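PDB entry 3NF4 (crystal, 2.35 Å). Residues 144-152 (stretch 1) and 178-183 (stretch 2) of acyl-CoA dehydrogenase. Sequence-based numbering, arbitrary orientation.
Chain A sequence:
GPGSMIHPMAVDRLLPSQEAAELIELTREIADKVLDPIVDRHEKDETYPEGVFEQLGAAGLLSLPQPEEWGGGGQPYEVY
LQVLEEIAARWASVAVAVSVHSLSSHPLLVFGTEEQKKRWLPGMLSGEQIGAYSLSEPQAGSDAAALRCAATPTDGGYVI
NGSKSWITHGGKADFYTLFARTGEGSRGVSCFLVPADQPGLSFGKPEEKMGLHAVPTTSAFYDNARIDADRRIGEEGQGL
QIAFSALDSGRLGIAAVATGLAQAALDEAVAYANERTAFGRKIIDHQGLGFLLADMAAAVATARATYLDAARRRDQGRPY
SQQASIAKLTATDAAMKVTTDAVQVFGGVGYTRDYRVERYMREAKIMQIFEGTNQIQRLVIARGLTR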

# COMPACT_ATOMS: atom_id res chain seq x y z
N ALA A 144 3.88 -13.91 -26.57
CA ALA A 144 4.80 -14.86 -27.20
C ALA A 144 4.38 -15.24 -28.62
O ALA A 144 5.19 -15.15 -29.55
N ALA A 145 3.12 -15.65 -28.78
CA ALA A 145 2.55 -16.12 -30.06
C ALA A 145 2.70 -15.18 -31.27
O ALA A 145 2.59 -15.64 -32.41
N ALA A 146 2.96 -13.90 -31.03
CA ALA A 146 3.09 -12.92 -32.12
C ALA A 146 4.51 -12.83 -32.72
O ALA A 146 4.82 -11.91 -33.49
N LEU A 147 5.37 -13.80 -32.38
CA LEU A 147 6.75 -13.78 -32.85
C LEU A 147 6.84 -14.05 -34.36
O LEU A 147 5.91 -14.61 -34.95
N ARG A 148 7.95 -13.65 -34.98
CA ARG A 148 8.03 -13.66 -36.43
C ARG A 148 9.33 -14.10 -37.11
O ARG A 148 9.37 -14.21 -38.34
N CYS A 149 10.39 -14.34 -36.33
CA CYS A 149 11.64 -14.89 -36.85
C CYS A 149 11.30 -16.15 -37.66
O CYS A 149 10.63 -17.06 -37.16
N ALA A 150 11.72 -16.17 -38.92
CA ALA A 150 11.31 -17.23 -39.84
C ALA A 150 12.32 -18.38 -39.95
O ALA A 150 13.51 -18.15 -40.17
N ALA A 151 11.84 -19.60 -39.77
CA ALA A 151 12.60 -20.80 -40.09
C ALA A 151 11.87 -21.61 -41.16
O ALA A 151 10.85 -22.25 -40.89
N THR A 152 12.38 -21.56 -42.38
CA THR A 152 11.72 -22.21 -43.51
C THR A 152 12.48 -23.46 -44.00
O THR A 152 13.71 -23.42 -44.16
N LEU A 178 16.73 -21.45 -29.36
CA LEU A 178 15.98 -20.56 -30.24
C LEU A 178 14.52 -20.97 -30.47
O LEU A 178 14.21 -22.16 -30.55
N PHE A 179 13.63 -19.98 -30.63
CA PHE A 179 12.24 -20.22 -31.04
C PHE A 179 11.91 -19.47 -32.33
O PHE A 179 11.96 -18.25 -32.34
N ALA A 180 11.61 -20.19 -33.42
CA ALA A 180 11.29 -19.56 -34.72
C ALA A 180 10.05 -20.12 -35.41
O ALA A 180 9.62 -21.24 -35.11
N ARG A 181 9.49 -19.33 -36.33
CA ARG A 181 8.22 -19.65 -37.00
C ARG A 181 8.36 -20.55 -38.24
O ARG A 181 9.11 -20.25 -39.16
N THR A 182 7.62 -21.66 -38.24
CA THR A 182 7.61 -22.63 -39.34
C THR A 182 6.28 -22.62 -40.11
O THR A 182 6.23 -23.03 -41.28
N GLY A 183 5.21 -22.16 -39.46
CA GLY A 183 3.88 -22.00 -40.08
C GLY A 183 3.06 -20.88 -39.44
O GLY A 183 1.82 -20.92 -39.42

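The contact between residues 144-152 and 178-183 of this acyl-CoA dehydrogenase is a single beta bridge reinforced by one long arginine, with apolar side chains packed around it, most of them small. It illustrates a general principle: where two strands meet only briefly, a side chain from the bridging residue can extend the backbone pairing into the neighbouring loop.

The bridge pairs A150 with R181, whose CA atoms lie 4.8 Å apart. R181 serves as donor and acceptor in turn: its N gives a hydrogen bond to C149 O at 2.7 Å, nearly straight at 173°, and its O receives one from A151 N at 2.9 Å. The register advances in the same direction along both stretches, yet the strand axes diverge by 71°; the pairing is a single bridge. A150 itself contributes little through its side chain, since its CA-to-CB bond points away from the other stretch; the two hydrogen bonds of the bridge come from the residues flanking A150, C149 O and A151 N, while A150 CA lies 3.8 Å from R181 O.

R181 has the largest covered area of any residue here, 116 Å². Its CA-to-CB bond points sideways, and the chain then runs out through chi1 t and chi2 t before chi3 turns to m. This path carries the guanidinium to the loop preceding the strand of the first stretch, where R181 NE donates a hydrogen bond to L147 O at 3.1 Å, with an angle of 171°. Both L147 O and A145 O sit at the edge of the guanidinium, near its plane. A145 O comes within 2.8 Å of R181 NH2, but the angle is poor, so this approach is close without being a hydrogen bond. One residue thus engages the first stretch by its backbone at the bridge and by its side chain farther back along the chain.

L147 complements this arrangement with its side chain. Although its CA-to-CB bond points sideways, the p, p rotamer brings the end of the leucine nearer to the second stretch. L147 CD2 packs at 4.3 Å from F179 CB, while L147 CD1 lies 4.2 Å from R181 CB, against the base of the same side chain whose NE is bound by the leucine carbonyl. F179, with chi1 m, meets the leucine near its root; its end leads away, so the aromatic ring is not the part that makes this contact.

Around the bridge, packing relies on small groups. A180 CB lies 3.8 Å from A151 CB and 4.4 Å from C149 CB, so the A180 methyl sits between two side chains that do not meet each other, and it also approaches C149 O at 3.5 Å. The cysteine adopts chi1 t. At the far end T182, with chi1 p, places its methyl CG2 3.5 Å from A151 O and 4.3 Å from A151 CB, while its hydroxyl is hydrogen-bonded elsewhere in the structure. Every hydrogen bond across this interface therefore involves R181, and the apolar contacts fill in around it, together burying 442 Å² when both sides are summed.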

# COMPACT_ATOMS: atom_id res chain seq x y z
CB ALA A 144 4.96 -16.11 -26.32
CB ALA A 145 1.08 -16.48 -29.86
CB ALA A 146 2.60 -11.53 -31.64
CB LEU A 147 7.66 -14.71 -32.02
CG LEU A 147 7.55 -16.23 -32.11
CD1 LEU A 147 8.03 -16.78 -33.46
CD2 LEU A 147 8.34 -16.87 -30.99
CB ARG A 148 7.57 -12.31 -36.97
CG ARG A 148 6.28 -12.40 -37.74
CD ARG A 148 5.53 -11.08 -37.73
NE ARG A 148 4.26 -11.20 -37.03
CZ ARG A 148 3.06 -11.31 -37.63
NH1 ARG A 148 2.96 -11.29 -38.97
NH2 ARG A 148 1.96 -11.41 -36.88
CB CYS A 149 12.63 -15.20 -35.73
SG CYS A 149 14.40 -15.37 -36.24
CB ALA A 150 10.97 -16.65 -41.22
CB ALA A 151 12.84 -21.64 -38.85
CB THR A 152 11.36 -21.18 -44.65
OG1 THR A 152 11.23 -21.87 -45.90
CG2 THR A 152 12.40 -20.05 -44.77
CB LEU A 178 16.69 -20.50 -31.60
CG LEU A 178 16.09 -19.69 -32.76
CD1 LEU A 178 16.00 -18.16 -32.46
CD2 LEU A 178 16.85 -19.98 -34.07
CB PHE A 179 11.25 -19.85 -29.92
CG PHE A 179 11.38 -20.72 -28.69
CD1 PHE A 179 10.65 -21.90 -28.58
CD2 PHE A 179 12.24 -20.37 -27.66
CE1 PHE A 179 10.78 -22.73 -27.44
CE2 PHE A 179 12.37 -21.18 -26.53
CZ PHE A 179 11.64 -22.36 -26.42
CB ALA A 180 12.48 -19.58 -35.66
CB ARG A 181 7.46 -18.37 -37.34
CG ARG A 181 6.04 -18.61 -37.88
CD ARG A 181 5.14 -17.36 -37.82
NE ARG A 181 4.72 -16.98 -36.46
CZ ARG A 181 3.83 -17.64 -35.72
NH1 ARG A 181 3.24 -18.75 -36.16
NH2 ARG A 181 3.52 -17.19 -34.50
CB THR A 182 7.90 -24.06 -38.85
OG1 THR A 182 7.08 -24.36 -37.72
CG2 THR A 182 9.36 -24.22 -38.46